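Local coordinates for protein 7beta-hydroxysteroid dehydrogenase (Collinsella aerofaciens ATCC 25986, PDB 5GT9) that catalyses the NADPH-dependent reduction of the 7-oxo group of 7-oxolithocholate to yield ursodeoxycholate, working as a homodimeric short-chain dehydrogenase/reductase, at residues S89-L94 / I139-M144; V114-F119 / K160-K165; K165-V170 / V181-L186. All blocks are in the same frame, centred on the assembly; numbering follows the deposited sequence.

Interaction 1. Residues S89-L94 / I139-M144; sequences SYVACL and INVSSM. With NAP (NADP nicotinamide-adenine-dinucleotide phosphate), chain D.
At the C-terminal, coenzyme-binding ends of two central parallel strands of the Rossmann fold, Ser89, Tyr90 and Val91 run alongside Ile139, Asn140 and Val141, and the residues just beyond this pairing line the NADP site. The Ser89 hydroxyl donates a short bond to the backbone oxygen of the next strand, OG to Ile139 O at 2.6 Å, arriving nearly along the C=O axis; chi1 of 177° swings OG away from its own backbone N and across the gap between the strands. With Ile139 O engaged in this way and 3.8 Å from Tyr90 N, that amide turns instead to a side chain: it donates to Asn140 OD1 at 3.1 Å, in the plane of the carbonyl. The other end of the carboxamide, ND2, is held by Thr167 OG1, so both ends of the Asn140 amide are fixed and its rotation is set. Regular sheet bonding resumes one step on, where Val141 N reaches Tyr90 O at 3.1 Å.

Beyond Tyr90 the first segment leaves the sheet as a loop, and the nicotinamide ribose lies between it and strand 136-143. Val91 O accepts a bond of 2.7 Å from NADP O3D, while Val141 CG1 lies against the same hydroxyl at 3.5 Å and its CG2 branch faces Val91 CG2. Farther along strand 136-143, Ser143 OG lies 3.3 Å from C5N of the nicotinamide and is hydrogen-bonded to Tyr156 OH, consistent with its inferred role as transition-state stabiliser. Helix 19-30 packs on Ser89, Val91 and Ile139 through Phe24, whereas Tyr90 and Asn140 pack on helix 105-133, the Tyr90 hydroxyl bonding to Val114 O and its ring meeting Phe119 edge-to-face.

Interaction 2. Residues V114-F119 / K160-K165; sequences VNVVTF and KAFILK. With NAP (NADP nicotinamide-adenine-dinucleotide phosphate), chain D.
Lys160 NZ is gripped by the coenzyme, by the backbone and by a water that leads across to Asn115. Lys160 NZ donates to NADP O3D at 2.7 Å, with a weak second bond to O2D, and a further bond goes to Val141 O. The water lies 2.8 Å from Lys160 NZ and 2.9 Å from Asn115 OD1, joining the two helices; Asn115 ND2 is held by Leu94 O. Two successive bends in the lysine chain, chi2 -45° and chi3 -73°, curl it back to this meeting point from a start that leads away from helix 105-133.

Beside the polar cluster the helices, inclined at 45°, pack through apolar groups. Ile163 CG1 sits over the centre of the Phe119 ring, 3.6 Å from its centroid, while Val116 CG1 covers a face of Phe162 at 3.9 Å from that centroid. Phe119 CE2 touches the edge of Phe162. Ile163 CD1 also presses against Asn115 O at 3.3 Å, where helix 105-133 widens into a pi-type turn and this buried carbonyl has no polar partner.

Asn115 probably corresponds to the asparagine of the Asn-Ser-Tyr-Lys tetrad of short-chain dehydrogenases, though here its side-chain OD1, not its backbone carbonyl, holds the water. Ribose, Val141 O and water together fix NZ between coenzyme and protein, consistent with the role, assigned by similarity, of lowering the pKa of Tyr156.

Interaction 3. Residues K165-V170 / V181-L186; sequences KMTEAV and VEVITL. With NAP (NADP nicotinamide-adenine-dinucleotide phosphate), chain D.
Thr167 pushes its side chain from helix 154-173 onto strand 179-186, the helix-on-sheet packing of the Rossmann fold in which the strand follows the helix and runs back at 149° to it. Its CB lies 3.7 Å from Val183 CB. From there CG2, anti to the backbone N, reaches down onto the strand and meets Val183 CB at 3.5 Å, a close carbon-carbon approach; it also touches Glu182 O at 3.5 Å and Val181 CG1 at 3.8 Å. Thus one methyl wedges between two strand valines and rests on the carbonyl oxygen of Glu182, which lies between them in sequence. The other branch, OG1, turns from the strand's valines to bond with Ile163 O one helical turn earlier.

The neighbours extend the apolar layer on both flanks. Val170 CG1 approaches Val181 CG2 at 4.2 Å, and the aliphatic part of Glu168 lays CG on Val183 CG1 at 3.8 Å. The extended glutamate carries its carboxylate past the valine, where OE2 bonds to Ser230 OG and OE1 forms a salt bridge with Lys165 NZ at 2.9 Å, met on its syn side, 15° out of the carboxylate plane.

All three contacts are largely buried, but they join different layers of one Rossmann unit. Interaction 1 pairs two neighbouring strands near the centre of the chain and is mostly polar; interaction 2 joins two helices on one face of the sheet, apolar except at its coenzyme end; interaction 3 sets the second of those helices on the next strand by van der Waals contact, without hydrogen bonds between the two segments. Interactions 2 and 3 share helix 154-173 and Lys165, and the partly exposed Phe162 ring and the Lys165-Glu168 salt bridge lie toward its outer side. Strand 136-143 connects interactions 1 and 3, with Ser142 N near Ile184 O at 2.8 Å, a probable hydrogen bond. All reach the NADP, interaction 3 through Leu186.

Interaction 1. Residues S89-L94 / I139-M144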
# COMPACT_ATOMS: atom_id res chain seq x y z
N SER B 89 -18.85 -14.35 -8.71
CA SER B 89 -17.58 -13.77 -8.28
C SER B 89 -16.66 -14.82 -7.73
O SER B 89 -17.04 -15.58 -6.81
CB SER B 89 -17.83 -12.68 -7.24
OG SER B 89 -16.61 -12.14 -6.75
N TYR B 90 -15.43 -14.85 -8.23
CA TYR B 90 -14.41 -15.69 -7.66
C TYR B 90 -13.61 -14.88 -6.65
O TYR B 90 -12.88 -13.97 -7.04
CB TYR B 90 -13.52 -16.31 -8.72
CG TYR B 90 -12.82 -17.56 -8.23
CD1 TYR B 90 -13.52 -18.78 -8.14
CD2 TYR B 90 -11.50 -17.53 -7.78
CE1 TYR B 90 -12.93 -19.91 -7.66
CE2 TYR B 90 -10.90 -18.68 -7.33
CZ TYR B 90 -11.60 -19.87 -7.30
OH TYR B 90 -11.02 -21.04 -6.80
N VAL B 91 -13.79 -15.21 -5.39
CA VAL B 91 -13.25 -14.40 -4.26
C VAL B 91 -12.10 -15.14 -3.54
O VAL B 91 -11.18 -14.47 -3.06
CB VAL B 91 -14.38 -14.15 -3.22
CG1 VAL B 91 -13.88 -13.27 -2.09
CG2 VAL B 91 -15.54 -13.45 -3.91
N ALA B 92 -12.19 -16.46 -3.40
CA ALA B 92 -11.22 -17.26 -2.60
C ALA B 92 -9.81 -17.14 -3.17
O ALA B 92 -9.60 -17.06 -4.36
CB ALA B 92 -11.59 -18.74 -2.59
N CYS B 93 -8.84 -17.24 -2.26
CA CYS B 93 -7.44 -17.36 -2.68
C CYS B 93 -6.73 -18.30 -1.71
O CYS B 93 -7.20 -18.54 -0.60
CB CYS B 93 -6.84 -15.95 -2.70
SG CYS B 93 -6.33 -15.34 -1.09
N LEU B 94 -5.58 -18.78 -2.12
CA LEU B 94 -4.69 -19.52 -1.23
C LEU B 94 -3.28 -19.06 -1.50
O LEU B 94 -2.85 -18.94 -2.67
CB LEU B 94 -4.77 -21.04 -1.51
CG LEU B 94 -3.82 -21.92 -0.66
CD1 LEU B 94 -4.14 -21.83 0.80
CD2 LEU B 94 -3.92 -23.35 -1.12
N ILE B 139 -17.62 -10.47 -11.50
CA ILE B 139 -16.58 -9.62 -10.91
C ILE B 139 -15.64 -10.59 -10.15
O ILE B 139 -16.05 -11.22 -9.17
CB ILE B 139 -17.09 -8.58 -9.92
CG1 ILE B 139 -18.10 -7.65 -10.55
CG2 ILE B 139 -15.93 -7.82 -9.29
CD1 ILE B 139 -18.85 -6.74 -9.60
N ASN B 140 -14.46 -10.77 -10.70
CA ASN B 140 -13.42 -11.58 -10.03
C ASN B 140 -12.50 -10.71 -9.22
O ASN B 140 -12.29 -9.56 -9.59
CB ASN B 140 -12.66 -12.40 -11.11
CG ASN B 140 -13.57 -13.45 -11.77
OD1 ASN B 140 -14.44 -14.04 -11.09
ND2 ASN B 140 -13.42 -13.66 -13.06
N VAL B 141 -11.89 -11.28 -8.19
CA VAL B 141 -11.05 -10.55 -7.26
C VAL B 141 -9.58 -10.89 -7.56
O VAL B 141 -9.20 -12.07 -7.58
CB VAL B 141 -11.37 -10.88 -5.85
CG1 VAL B 141 -10.50 -10.02 -4.94
CG2 VAL B 141 -12.85 -10.55 -5.55
N SER B 142 -8.77 -9.88 -7.79
CA SER B 142 -7.33 -10.08 -7.90
C SER B 142 -6.65 -9.33 -6.71
O SER B 142 -7.31 -8.83 -5.80
CB SER B 142 -6.79 -9.63 -9.23
OG SER B 142 -5.42 -10.06 -9.41
N SER B 143 -5.33 -9.25 -6.77
CA SER B 143 -4.54 -8.71 -5.67
C SER B 143 -3.47 -7.87 -6.25
O SER B 143 -2.99 -8.13 -7.37
CB SER B 143 -3.82 -9.85 -4.99
OG SER B 143 -3.17 -9.36 -3.85
N MET B 144 -2.98 -6.90 -5.45
CA MET B 144 -1.89 -6.06 -5.95
C MET B 144 -0.65 -6.90 -6.25
O MET B 144 0.14 -6.53 -7.15
CB MET B 144 -1.58 -4.91 -4.98
CG MET B 144 -2.63 -3.73 -5.01
SD MET B 144 -2.31 -2.55 -3.65
CE MET B 144 -1.10 -1.55 -4.54
PA NAP D . -11.70 -13.60 2.55
O1A NAP D . -12.28 -12.30 2.03
O2A NAP D . -12.09 -14.02 3.93
O5B NAP D . -12.14 -14.80 1.58
C5B NAP D . -13.51 -15.15 1.50
C4B NAP D . -13.72 -16.63 1.82
O4B NAP D . -13.30 -17.50 0.79
C3B NAP D . -12.97 -17.07 3.05
O3B NAP D . -13.61 -16.57 4.21
C2B NAP D . -12.95 -18.56 2.89
O2B NAP D . -13.93 -19.13 3.81
C1B NAP D . -13.24 -18.76 1.40
N9A NAP D . -12.22 -19.67 0.91
C8A NAP D . -10.85 -19.58 1.05
N7A NAP D . -10.28 -20.66 0.52
C5A NAP D . -11.23 -21.45 0.03
C6A NAP D . -11.27 -22.74 -0.56
N6A NAP D . -10.12 -23.45 -0.86
N1A NAP D . -12.47 -23.18 -0.93
C2A NAP D . -13.64 -22.52 -0.69
N3A NAP D . -13.66 -21.34 -0.12
C4A NAP D . -12.51 -20.77 0.27
O3 NAP D . -10.12 -13.88 2.37
PN NAP D . -8.92 -12.95 1.87
O1N NAP D . -7.63 -13.73 2.14
O2N NAP D . -9.16 -11.57 2.46
O5D NAP D . -9.08 -13.01 0.27
C5D NAP D . -10.25 -12.50 -0.38
C4D NAP D . -9.80 -12.00 -1.76
O4D NAP D . -9.24 -10.69 -1.62
C3D NAP D . -8.76 -12.86 -2.44
O3D NAP D . -9.07 -13.03 -3.81
C2D NAP D . -7.47 -12.11 -2.24
O2D NAP D . -6.46 -12.39 -3.19
C1D NAP D . -7.95 -10.65 -2.22
N1N NAP D . -7.01 -9.80 -1.46
C2N NAP D . -7.20 -9.64 -0.12
C3N NAP D . -6.31 -8.89 0.62
C7N NAP D . -6.50 -8.65 2.08
O7N NAP D . -5.79 -7.79 2.54
N7N NAP D . -7.48 -9.27 2.81
C4N NAP D . -5.26 -8.27 -0.03
C5N NAP D . -5.12 -8.38 -1.40
C6N NAP D . -6.00 -9.21 -2.10
P2B NAP D . -13.87 -20.73 4.20
O1X NAP D . -15.14 -21.00 5.03
O2X NAP D . -13.83 -21.56 3.02
O3X NAP D . -12.67 -20.82 5.13

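Interaction 2. Residues V114-F119 / K160-K165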
# COMPACT_ATOMS: atom_id res chain seq x y z
N VAL B 114 -6.68 -23.59 -6.32
CA VAL B 114 -7.55 -22.48 -5.85
C VAL B 114 -7.50 -21.31 -6.82
O VAL B 114 -8.53 -20.78 -7.26
CB VAL B 114 -7.18 -21.96 -4.43
CG1 VAL B 114 -8.07 -20.82 -4.02
CG2 VAL B 114 -7.31 -23.10 -3.39
N ASN B 115 -6.29 -20.93 -7.18
CA ASN B 115 -6.10 -19.67 -7.92
C ASN B 115 -6.23 -19.76 -9.43
O ASN B 115 -6.42 -18.72 -10.08
CB ASN B 115 -4.80 -19.03 -7.58
CG ASN B 115 -4.56 -18.86 -6.09
OD1 ASN B 115 -5.45 -18.45 -5.33
ND2 ASN B 115 -3.38 -19.14 -5.68
N VAL B 116 -6.08 -20.97 -10.01
CA VAL B 116 -6.06 -21.16 -11.44
C VAL B 116 -7.15 -22.12 -11.87
O VAL B 116 -8.00 -21.76 -12.75
CB VAL B 116 -4.65 -21.63 -11.98
CG1 VAL B 116 -4.63 -21.80 -13.47
CG2 VAL B 116 -3.61 -20.59 -11.62
N VAL B 117 -7.09 -23.37 -11.40
CA VAL B 117 -7.93 -24.42 -12.05
C VAL B 117 -9.41 -24.26 -11.67
O VAL B 117 -10.26 -24.24 -12.56
CB VAL B 117 -7.42 -25.83 -11.75
CG1 VAL B 117 -8.37 -26.92 -12.34
CG2 VAL B 117 -6.02 -25.97 -12.33
N THR B 118 -9.71 -24.22 -10.39
CA THR B 118 -11.09 -24.04 -9.90
C THR B 118 -11.62 -22.72 -10.43
O THR B 118 -12.75 -22.66 -10.97
CB THR B 118 -11.23 -24.18 -8.38
OG1 THR B 118 -10.73 -25.45 -7.95
CG2 THR B 118 -12.66 -24.02 -7.93
N PHE B 119 -10.76 -21.69 -10.37
CA PHE B 119 -11.08 -20.41 -10.94
C PHE B 119 -11.59 -20.51 -12.39
O PHE B 119 -12.73 -20.06 -12.73
CB PHE B 119 -9.90 -19.45 -10.85
CG PHE B 119 -10.01 -18.30 -11.80
CD1 PHE B 119 -10.95 -17.33 -11.57
CD2 PHE B 119 -9.21 -18.21 -12.90
CE1 PHE B 119 -11.11 -16.29 -12.44
CE2 PHE B 119 -9.34 -17.14 -13.77
CZ PHE B 119 -10.34 -16.18 -13.51
N LYS B 160 -2.79 -14.85 -8.93
CA LYS B 160 -3.63 -13.63 -8.99
C LYS B 160 -3.44 -12.88 -10.35
O LYS B 160 -4.37 -12.25 -10.88
CB LYS B 160 -3.37 -12.71 -7.80
CG LYS B 160 -3.73 -13.34 -6.45
CD LYS B 160 -5.09 -14.06 -6.42
CE LYS B 160 -6.26 -13.15 -6.42
NZ LYS B 160 -7.52 -13.77 -5.95
N ALA B 161 -2.22 -12.93 -10.90
CA ALA B 161 -1.93 -12.41 -12.24
C ALA B 161 -2.74 -13.17 -13.28
O ALA B 161 -3.26 -12.57 -14.25
CB ALA B 161 -0.43 -12.49 -12.54
N PHE B 162 -2.82 -14.48 -13.13
CA PHE B 162 -3.60 -15.30 -14.06
C PHE B 162 -5.06 -14.82 -14.00
O PHE B 162 -5.70 -14.57 -15.03
CB PHE B 162 -3.48 -16.78 -13.68
CG PHE B 162 -4.16 -17.72 -14.68
CD1 PHE B 162 -5.51 -17.96 -14.59
CD2 PHE B 162 -3.43 -18.35 -15.63
CE1 PHE B 162 -6.13 -18.80 -15.54
CE2 PHE B 162 -4.05 -19.21 -16.58
CZ PHE B 162 -5.38 -19.40 -16.51
N ILE B 163 -5.59 -14.69 -12.80
CA ILE B 163 -6.97 -14.17 -12.63
C ILE B 163 -7.15 -12.82 -13.26
O ILE B 163 -8.18 -12.54 -14.01
CB ILE B 163 -7.43 -14.20 -11.15
CG1 ILE B 163 -7.59 -15.63 -10.66
CG2 ILE B 163 -8.78 -13.48 -11.00
CD1 ILE B 163 -7.72 -15.79 -9.19
N LEU B 164 -6.19 -11.90 -12.95
CA LEU B 164 -6.23 -10.56 -13.47
C LEU B 164 -6.27 -10.56 -14.99
O LEU B 164 -7.19 -9.99 -15.65
CB LEU B 164 -5.00 -9.76 -12.97
CG LEU B 164 -4.85 -8.32 -13.48
CD1 LEU B 164 -6.03 -7.47 -13.01
CD2 LEU B 164 -3.52 -7.80 -12.89
N LYS B 165 -5.27 -11.17 -15.63
CA LYS B 165 -5.25 -11.09 -17.10
C LYS B 165 -6.33 -11.90 -17.80
O LYS B 165 -6.86 -11.46 -18.87
CB LYS B 165 -3.83 -11.50 -17.61
CG LYS B 165 -2.71 -10.55 -17.19
CD LYS B 165 -2.80 -9.14 -17.67
CE LYS B 165 -1.94 -8.20 -16.84
NZ LYS B 165 -2.34 -6.80 -17.04
PA NAP D . -11.70 -13.60 2.55
O1A NAP D . -12.28 -12.30 2.03
O2A NAP D . -12.09 -14.02 3.93
O5B NAP D . -12.14 -14.80 1.58
C5B NAP D . -13.51 -15.15 1.50
C4B NAP D . -13.72 -16.63 1.82
O4B NAP D . -13.30 -17.50 0.79
C3B NAP D . -12.97 -17.07 3.05
O3B NAP D . -13.61 -16.57 4.21
C2B NAP D . -12.95 -18.56 2.89
O2B NAP D . -13.93 -19.13 3.81
C1B NAP D . -13.24 -18.76 1.40
N9A NAP D . -12.22 -19.67 0.91
C8A NAP D . -10.85 -19.58 1.05
N7A NAP D . -10.28 -20.66 0.52
C5A NAP D . -11.23 -21.45 0.03
C6A NAP D . -11.27 -22.74 -0.56
N6A NAP D . -10.12 -23.45 -0.86
N1A NAP D . -12.47 -23.18 -0.93
C2A NAP D . -13.64 -22.52 -0.69
N3A NAP D . -13.66 -21.34 -0.12
C4A NAP D . -12.51 -20.77 0.27
O3 NAP D . -10.12 -13.88 2.37
PN NAP D . -8.92 -12.95 1.87
O1N NAP D . -7.63 -13.73 2.14
O2N NAP D . -9.16 -11.57 2.46
O5D NAP D . -9.08 -13.01 0.27
C5D NAP D . -10.25 -12.50 -0.38
C4D NAP D . -9.80 -12.00 -1.76
O4D NAP D . -9.24 -10.69 -1.62
C3D NAP D . -8.76 -12.86 -2.44
O3D NAP D . -9.07 -13.03 -3.81
C2D NAP D . -7.47 -12.11 -2.24
O2D NAP D . -6.46 -12.39 -3.19
C1D NAP D . -7.95 -10.65 -2.22
N1N NAP D . -7.01 -9.80 -1.46
C2N NAP D . -7.20 -9.64 -0.12
C3N NAP D . -6.31 -8.89 0.62
C7N NAP D . -6.50 -8.65 2.08
O7N NAP D . -5.79 -7.79 2.54
N7N NAP D . -7.48 -9.27 2.81
C4N NAP D . -5.26 -8.27 -0.03
C5N NAP D . -5.12 -8.38 -1.40
C6N NAP D . -6.00 -9.21 -2.10
P2B NAP D . -13.87 -20.73 4.20
O1X NAP D . -15.14 -21.00 5.03
O2X NAP D . -13.83 -21.56 3.02
O3X NAP D . -12.67 -20.82 5.13
O HOH W 1 -7.48 -16.55 -6.03

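Interaction 3. Residues K165-V170 / V181-L186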
# COMPACT_ATOMS: atom_id res chain seq x y z
N LYS B 165 -5.27 -11.17 -15.63
CA LYS B 165 -5.25 -11.09 -17.10
C LYS B 165 -6.33 -11.90 -17.80
O LYS B 165 -6.86 -11.46 -18.87
CB LYS B 165 -3.83 -11.50 -17.61
CG LYS B 165 -2.71 -10.55 -17.19
CD LYS B 165 -2.80 -9.14 -17.67
CE LYS B 165 -1.94 -8.20 -16.84
NZ LYS B 165 -2.34 -6.80 -17.04
N MET B 166 -6.81 -13.00 -17.21
CA MET B 166 -7.89 -13.76 -17.84
C MET B 166 -9.18 -12.94 -17.79
O MET B 166 -9.93 -12.87 -18.78
CB MET B 166 -8.17 -15.07 -17.15
CG MET B 166 -9.19 -15.96 -17.86
SD MET B 166 -8.34 -16.66 -19.30
CE MET B 166 -9.75 -17.11 -20.31
N THR B 167 -9.40 -12.28 -16.65
CA THR B 167 -10.65 -11.52 -16.43
C THR B 167 -10.63 -10.25 -17.28
O THR B 167 -11.67 -9.86 -17.83
CB THR B 167 -10.89 -11.25 -14.97
OG1 THR B 167 -10.90 -12.48 -14.23
CG2 THR B 167 -12.25 -10.55 -14.80
N GLU B 168 -9.44 -9.62 -17.45
CA GLU B 168 -9.28 -8.42 -18.33
C GLU B 168 -9.62 -8.81 -19.72
O GLU B 168 -10.38 -8.08 -20.41
CB GLU B 168 -7.87 -7.86 -18.29
CG GLU B 168 -7.52 -7.19 -16.95
CD GLU B 168 -6.14 -6.61 -16.84
OE1 GLU B 168 -5.22 -7.06 -17.50
OE2 GLU B 168 -5.93 -5.63 -16.03
N ALA B 169 -9.09 -9.95 -20.19
CA ALA B 169 -9.45 -10.39 -21.56
C ALA B 169 -10.95 -10.51 -21.76
O ALA B 169 -11.51 -9.96 -22.78
CB ALA B 169 -8.73 -11.72 -21.93
N VAL B 170 -11.60 -11.23 -20.86
CA VAL B 170 -13.01 -11.56 -20.96
C VAL B 170 -13.85 -10.29 -20.80
O VAL B 170 -14.88 -10.11 -21.50
CB VAL B 170 -13.45 -12.64 -19.95
CG1 VAL B 170 -14.92 -12.90 -20.00
CG2 VAL B 170 -12.72 -13.95 -20.21
N VAL B 181 -18.46 -7.84 -17.29
CA VAL B 181 -17.40 -8.48 -16.56
C VAL B 181 -16.37 -7.43 -16.14
O VAL B 181 -16.02 -6.51 -16.91
CB VAL B 181 -16.72 -9.56 -17.47
CG1 VAL B 181 -15.45 -10.12 -16.85
CG2 VAL B 181 -17.71 -10.68 -17.75
N GLU B 182 -15.82 -7.65 -14.95
CA GLU B 182 -14.85 -6.75 -14.35
C GLU B 182 -13.92 -7.57 -13.44
O GLU B 182 -14.34 -8.56 -12.85
CB GLU B 182 -15.54 -5.72 -13.46
CG GLU B 182 -14.64 -4.66 -12.88
CD GLU B 182 -15.32 -3.88 -11.80
OE1 GLU B 182 -16.53 -3.55 -11.93
OE2 GLU B 182 -14.66 -3.65 -10.74
N VAL B 183 -12.68 -7.12 -13.34
CA VAL B 183 -11.78 -7.61 -12.28
C VAL B 183 -11.52 -6.44 -11.39
O VAL B 183 -11.20 -5.34 -11.88
CB VAL B 183 -10.47 -8.26 -12.85
CG1 VAL B 183 -9.77 -7.44 -13.92
CG2 VAL B 183 -9.51 -8.61 -11.72
N ILE B 184 -11.60 -6.69 -10.10
CA ILE B 184 -11.22 -5.67 -9.09
C ILE B 184 -10.06 -6.20 -8.27
O ILE B 184 -10.09 -7.36 -7.76
CB ILE B 184 -12.41 -5.26 -8.18
CG1 ILE B 184 -11.94 -4.03 -7.32
CG2 ILE B 184 -12.90 -6.41 -7.34
CD1 ILE B 184 -12.99 -3.01 -7.03
N THR B 185 -8.99 -5.39 -8.25
CA THR B 185 -7.68 -5.77 -7.70
C THR B 185 -7.58 -5.10 -6.33
O THR B 185 -7.69 -3.89 -6.24
CB THR B 185 -6.56 -5.28 -8.62
OG1 THR B 185 -6.63 -6.03 -9.85
CG2 THR B 185 -5.21 -5.48 -7.98
N LEU B 186 -7.56 -5.93 -5.27
CA LEU B 186 -7.46 -5.43 -3.92
C LEU B 186 -6.02 -5.28 -3.42
O LEU B 186 -5.14 -6.03 -3.76
CB LEU B 186 -8.22 -6.38 -2.98
CG LEU B 186 -9.69 -6.63 -3.30
CD1 LEU B 186 -10.41 -7.30 -2.12
CD2 LEU B 186 -10.45 -5.48 -3.82
PA NAP D . -11.70 -13.60 2.55
O1A NAP D . -12.28 -12.30 2.03
O2A NAP D . -12.09 -14.02 3.93
O5B NAP D . -12.14 -14.80 1.58
C5B NAP D . -13.51 -15.15 1.50
C4B NAP D . -13.72 -16.63 1.82
O4B NAP D . -13.30 -17.50 0.79
C3B NAP D . -12.97 -17.07 3.05
O3B NAP D . -13.61 -16.57 4.21
C2B NAP D . -12.95 -18.56 2.89
O2B NAP D . -13.93 -19.13 3.81
C1B NAP D . -13.24 -18.76 1.40
N9A NAP D . -12.22 -19.67 0.91
C8A NAP D . -10.85 -19.58 1.05
N7A NAP D . -10.28 -20.66 0.52
C5A NAP D . -11.23 -21.45 0.03
C6A NAP D . -11.27 -22.74 -0.56
N6A NAP D . -10.12 -23.45 -0.86
N1A NAP D . -12.47 -23.18 -0.93
C2A NAP D . -13.64 -22.52 -0.69
N3A NAP D . -13.66 -21.34 -0.12
C4A NAP D . -12.51 -20.77 0.27
O3 NAP D . -10.12 -13.88 2.37
PN NAP D . -8.92 -12.95 1.87
O1N NAP D . -7.63 -13.73 2.14
O2N NAP D . -9.16 -11.57 2.46
O5D NAP D . -9.08 -13.01 0.27
C5D NAP D . -10.25 -12.50 -0.38
C4D NAP D . -9.80 -12.00 -1.76
O4D NAP D . -9.24 -10.69 -1.62
C3D NAP D . -8.76 -12.86 -2.44
O3D NAP D . -9.07 -13.03 -3.81
C2D NAP D . -7.47 -12.11 -2.24
O2D NAP D . -6.46 -12.39 -3.19
C1D NAP D . -7.95 -10.65 -2.22
N1N NAP D . -7.01 -9.80 -1.46
C2N NAP D . -7.20 -9.64 -0.12
C3N NAP D . -6.31 -8.89 0.62
C7N NAP D . -6.50 -8.65 2.08
O7N NAP D . -5.79 -7.79 2.54
N7N NAP D . -7.48 -9.27 2.81
C4N NAP D . -5.26 -8.27 -0.03
C5N NAP D . -5.12 -8.38 -1.40
C6N NAP D . -6.00 -9.21 -2.10
P2B NAP D . -13.87 -20.73 4.20
O1X NAP D . -15.14 -21.00 5.03
O2X NAP D . -13.83 -21.56 3.02
O3X NAP D . -12.67 -20.82 5.13